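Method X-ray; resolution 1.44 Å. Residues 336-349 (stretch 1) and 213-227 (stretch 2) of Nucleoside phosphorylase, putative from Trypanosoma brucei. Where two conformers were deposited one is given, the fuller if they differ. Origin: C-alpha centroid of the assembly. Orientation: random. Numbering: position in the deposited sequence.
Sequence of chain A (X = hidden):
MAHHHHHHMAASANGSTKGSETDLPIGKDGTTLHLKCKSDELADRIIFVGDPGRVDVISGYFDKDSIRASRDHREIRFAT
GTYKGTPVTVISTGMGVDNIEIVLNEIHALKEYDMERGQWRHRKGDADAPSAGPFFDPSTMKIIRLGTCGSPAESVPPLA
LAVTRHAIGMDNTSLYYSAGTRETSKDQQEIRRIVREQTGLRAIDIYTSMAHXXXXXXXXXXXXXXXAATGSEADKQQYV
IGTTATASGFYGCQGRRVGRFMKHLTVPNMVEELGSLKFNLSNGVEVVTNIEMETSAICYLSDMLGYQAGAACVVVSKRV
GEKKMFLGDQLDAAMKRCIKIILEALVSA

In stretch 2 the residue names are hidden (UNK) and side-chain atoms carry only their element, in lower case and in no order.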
# COMPACT_ATOMS: atom_id res chain seq x y z
N LYS A 336 0.96 -0.83 24.94
CA LYS A 336 1.13 0.26 25.90
C LYS A 336 2.58 0.35 26.40
O LYS A 336 3.14 1.44 26.47
CB LYS A 336 0.14 0.12 27.07
CG LYS A 336 -1.30 0.40 26.65
CD LYS A 336 -2.28 0.40 27.80
CE LYS A 336 -3.71 0.12 27.30
NZ LYS A 336 -4.10 0.94 26.10
N ARG A 337 3.20 -0.79 26.68
CA ARG A 337 4.60 -0.80 27.11
C ARG A 337 5.50 -0.30 25.99
O ARG A 337 6.43 0.46 26.22
CB ARG A 337 5.06 -2.21 27.50
CG ARG A 337 4.35 -2.78 28.71
CD ARG A 337 5.02 -4.08 29.14
NE ARG A 337 4.72 -5.18 28.22
CZ ARG A 337 3.68 -5.99 28.32
NH1 ARG A 337 2.79 -5.89 29.31
NH2 ARG A 337 3.52 -6.95 27.41
N CYS A 338 5.23 -0.74 24.77
CA CYS A 338 6.10 -0.44 23.65
C CYS A 338 5.97 1.01 23.21
O CYS A 338 6.95 1.59 22.73
CB CYS A 338 5.82 -1.39 22.50
SG CYS A 338 6.31 -3.09 22.92
N ILE A 339 4.78 1.59 23.36
CA ILE A 339 4.59 3.01 23.05
C ILE A 339 5.53 3.84 23.93
O ILE A 339 6.23 4.71 23.44
CB ILE A 339 3.14 3.48 23.23
CG1 ILE A 339 2.25 2.89 22.13
CG2 ILE A 339 3.05 5.03 23.19
CD1 ILE A 339 0.77 2.99 22.44
N LYS A 340 5.54 3.56 25.23
CA LYS A 340 6.40 4.30 26.14
C LYS A 340 7.87 4.10 25.80
O LYS A 340 8.65 5.04 25.79
CB LYS A 340 6.16 3.88 27.60
CG LYS A 340 6.87 4.79 28.56
CD LYS A 340 6.61 4.42 30.01
CE LYS A 340 7.38 5.33 30.97
NZ LYS A 340 8.84 5.36 30.65
N ILE A 341 8.24 2.85 25.52
CA ILE A 341 9.61 2.54 25.13
C ILE A 341 10.03 3.33 23.88
O ILE A 341 11.14 3.86 23.84
CB ILE A 341 9.77 1.01 24.88
CG1 ILE A 341 9.80 0.26 26.21
CG2 ILE A 341 11.00 0.70 24.04
CD1 ILE A 341 9.54 -1.23 26.10
N ILE A 342 9.17 3.38 22.87
CA ILE A 342 9.50 4.09 21.63
C ILE A 342 9.54 5.61 21.81
O ILE A 342 10.39 6.27 21.22
CB ILE A 342 8.56 3.68 20.47
CG1 ILE A 342 8.77 2.20 20.13
CG2 ILE A 342 8.83 4.54 19.23
CD1 ILE A 342 10.18 1.89 19.69
N LEU A 343 8.65 6.16 22.63
CA LEU A 343 8.71 7.60 22.94
C LEU A 343 10.02 7.92 23.64
O LEU A 343 10.69 8.91 23.31
CB LEU A 343 7.50 8.03 23.78
CG LEU A 343 6.19 8.18 22.98
CD1 LEU A 343 4.96 8.24 23.89
CD2 LEU A 343 6.24 9.41 22.06
N GLU A 344 10.40 7.08 24.60
CA GLU A 344 11.66 7.26 25.30
C GLU A 344 12.83 7.21 24.33
O GLU A 344 13.74 8.04 24.39
CB GLU A 344 11.85 6.21 26.39
CG GLU A 344 10.91 6.39 27.57
CD GLU A 344 11.28 7.54 28.50
OE1 GLU A 344 12.48 7.86 28.62
OE2 GLU A 344 10.36 8.11 29.11
N ALA A 345 12.82 6.23 23.43
CA ALA A 345 13.92 6.05 22.49
C ALA A 345 14.01 7.24 21.55
O ALA A 345 15.10 7.71 21.24
CB ALA A 345 13.77 4.73 21.70
N LEU A 346 12.84 7.71 21.13
CA LEU A 346 12.75 8.77 20.14
C LEU A 346 13.32 10.08 20.68
O LEU A 346 14.11 10.73 20.00
CB LEU A 346 11.28 8.95 19.74
CG LEU A 346 11.04 9.94 18.61
CD1 LEU A 346 11.75 9.50 17.32
CD2 LEU A 346 9.53 10.13 18.34
N VAL A 347 12.95 10.46 21.90
CA VAL A 347 13.45 11.73 22.46
C VAL A 347 14.89 11.65 22.94
O VAL A 347 15.51 12.68 23.19
CB VAL A 347 12.54 12.27 23.59
CG1 VAL A 347 11.11 12.40 23.12
CG2 VAL A 347 12.63 11.40 24.86
N SER A 348 15.42 10.44 23.07
CA SER A 348 16.82 10.28 23.46
C SER A 348 17.75 10.07 22.27
O SER A 348 18.98 10.09 22.43
CB SER A 348 16.95 9.14 24.46
OG SER A 348 16.56 7.92 23.90
N ALA A 349 17.17 9.90 21.07
CA ALA A 349 17.96 9.69 19.86
C ALA A 349 18.68 10.97 19.47
O ALA A 349 19.74 10.92 18.86
CB ALA A 349 17.06 9.25 18.72
OXT ALA A 349 18.23 12.08 19.74
N UNK A 213 21.99 3.09 13.07
CA UNK A 213 22.48 2.50 14.31
C UNK A 213 22.07 3.27 15.56
O UNK A 213 21.82 2.66 16.60
c UNK A 213 24.01 2.55 14.13
c UNK A 213 23.07 3.29 12.09
c UNK A 213 24.21 2.50 12.65
N UNK A 214 21.97 4.59 15.45
CA UNK A 214 21.54 5.42 16.57
C UNK A 214 20.10 5.12 16.98
O UNK A 214 19.77 5.14 18.17
n UNK A 214 20.58 8.84 17.16
c UNK A 214 21.68 6.90 16.23
c UNK A 214 21.39 7.81 17.40
o UNK A 214 21.89 7.59 18.50
N UNK A 215 19.26 4.84 16.00
CA UNK A 215 17.87 4.50 16.28
C UNK A 215 17.78 3.11 16.92
O UNK A 215 17.11 2.96 17.95
c UNK A 215 15.61 4.03 15.29
c UNK A 215 17.02 4.56 15.02
c UNK A 215 16.26 7.00 15.39
c UNK A 215 16.99 6.00 14.48
N UNK A 216 18.44 2.11 16.34
CA UNK A 216 18.41 0.76 16.88
C UNK A 216 18.93 0.77 18.32
O UNK A 216 18.33 0.18 19.20
c UNK A 216 19.25 -0.23 16.05
c UNK A 216 19.15 -1.64 16.59
o UNK A 216 18.78 -0.24 14.69
N UNK A 217 20.05 1.47 18.54
CA UNK A 217 20.67 1.55 19.87
C UNK A 217 19.73 2.19 20.88
O UNK A 217 19.58 1.70 21.99
c UNK A 217 24.82 3.34 22.27
n UNK A 217 25.83 4.44 22.31
c UNK A 217 23.86 3.44 21.08
c UNK A 217 21.99 2.34 19.81
c UNK A 217 22.81 2.34 21.11
N UNK A 218 19.11 3.30 20.47
CA UNK A 218 18.17 4.02 21.33
C UNK A 218 16.98 3.16 21.73
O UNK A 218 16.60 3.13 22.91
o UNK A 218 18.75 6.22 20.45
c UNK A 218 17.69 5.30 20.63
N UNK A 219 16.40 2.44 20.77
CA UNK A 219 15.28 1.53 21.05
C UNK A 219 15.67 0.45 22.08
O UNK A 219 14.98 0.25 23.09
c UNK A 219 14.73 0.89 19.77
c UNK A 219 13.83 1.50 17.42
c UNK A 219 13.68 -0.17 20.13
c UNK A 219 14.10 1.96 18.87
N UNK A 220 16.81 -0.20 21.85
CA UNK A 220 17.29 -1.26 22.74
C UNK A 220 17.56 -0.75 24.14
O UNK A 220 17.18 -1.40 25.13
c UNK A 220 18.55 -1.92 22.17
s UNK A 220 18.22 -2.79 20.63
N UNK A 221 18.22 0.40 24.23
CA UNK A 221 18.46 1.03 25.52
C UNK A 221 17.15 1.34 26.23
O UNK A 221 17.05 1.16 27.45
c UNK A 221 19.29 2.29 25.35
N UNK A 222 16.14 1.79 25.49
CA UNK A 222 14.84 2.09 26.09
C UNK A 222 14.16 0.82 26.61
O UNK A 222 13.53 0.84 27.66
c UNK A 222 13.95 2.85 25.11
N UNK A 223 14.30 -0.28 25.87
CA UNK A 223 13.77 -1.58 26.32
C UNK A 223 14.43 -2.01 27.61
O UNK A 223 13.75 -2.40 28.57
c UNK A 223 14.02 -2.67 25.28
s UNK A 223 13.00 -2.51 23.79
N UNK A 224 15.75 -1.94 27.63
CA UNK A 224 16.52 -2.26 28.84
C UNK A 224 16.08 -1.44 30.04
O UNK A 224 15.90 -1.97 31.14
o UNK A 224 17.88 -4.17 27.43
c UNK A 224 18.01 -2.08 28.58
o UNK A 224 19.71 -2.97 27.17
c UNK A 224 18.58 -3.15 27.67
N UNK A 225 15.92 -0.14 29.83
CA UNK A 225 15.52 0.77 30.90
C UNK A 225 14.14 0.42 31.43
O UNK A 225 13.91 0.45 32.65
c UNK A 225 15.55 2.20 30.40
N UNK A 226 13.23 0.06 30.53
CA UNK A 226 11.86 -0.30 30.92
C UNK A 226 11.85 -1.46 31.88
O UNK A 226 11.20 -1.42 32.92
c UNK A 226 7.49 -1.06 30.40
n UNK A 226 7.87 -2.31 30.62
n UNK A 226 8.56 -0.36 30.05
c UNK A 226 9.66 -1.18 30.04
c UNK A 226 9.22 -2.41 30.39
c UNK A 226 11.03 -0.69 29.70
N UNK A 227 12.58 -2.51 31.51
CA UNK A 227 12.60 -3.73 32.30
C UNK A 227 13.31 -3.53 33.63
O UNK A 227 12.89 -4.08 34.65
n UNK A 227 12.99 -5.54 29.19
c UNK A 227 13.24 -4.86 31.50
o UNK A 227 11.15 -5.41 30.47
c UNK A 227 12.37 -5.30 30.34
O HOH W 1 21.72 8.93 21.07
O HOH W 2 16.86 5.41 24.68
O HOH W 3 9.37 2.87 29.34

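Position 213 carries three side-chain carbons that close a ring onto its own backbone N, and it lies beyond reach of stretch 1: Pro213. At 214 two carbons lead to one O and one N; the nitrogen approaches the chain terminus, and the residue is Asn214. Its ND2 donates a hydrogen bond to Ala349 O (2.8 Å, nearly straight at 164°), while its OD1 accepts from a water that also donates to Ser348 O.

Position 215 has four carbons forked at the first, one arm two carbons long, whose end packs on Ala349: Ile215, with CD1 4.1 Å from Ala349 CB. At 216 one carbon bears an O and a C, the pattern of Thr216, and at 217 four carbons in a row end in N, giving Lys217; neither reaches stretch 1.

One carbon and one oxygen at 218, touching Ala345 and Ala349, define Ser218. Its OG donates to Asn214 O (2.7 Å) and lies 3.6 Å from Ala349 CA. The small side chain lets the helices close in: the CA atoms of Ser218 and Ala345 are 4.9 Å apart, and Ala345 CB sits 3.5 Å from Ser218 O. Position 219, again four carbons forked at the first with one longer arm, touches Ile342 and Ala345: Ile219, whose CG1 meets both Ile342 CD1 and Ala345 CB at 4.0 Å.

At 220 a carbon and a sulfur make Cys220, pointing away from stretch 1; the single carbon of 221, Ala221, makes no contact. Another single carbon, at 222, points toward the partner helix and touches Ile341 and Ala345: Ala222, its CB 3.2 Å from Ile341 O and 3.9 Å from Ala345 CB. At 223 one carbon precedes a sulfur that touches Ile341: Cys223, SG 3.8 Å from Ile341 CG2.

Two carbons, the second carrying two oxygens, mark 224 as Asp224, and a lone carbon marks 225 as Ala225; both stay clear of the contact. At 226 a carbon leads to a five-membered ring of three carbons and two nitrogens, against Ile341 and Arg337: His226, its CB 3.8 Å from Ile341 CG1 and its NE2 3.7 Å from Arg337 CD. Two carbons ending in one O and one N at 227 give Asn227, outside contact range.

The helices cross at 131° with axes 8.1 Å apart at their closest, burying 589 Å². Small residues, Ala345 against Ser218 and Ala222, permit this approach, Ile341 fits among Ala222, Cys223 and His226, and the Asn214 hydrogen bond ties down the C-terminus. A water donating to both Ser218 O and Ser348 OG adds a polar bridge.

Stretch 2 213-227: PNITKSICAACDAHN
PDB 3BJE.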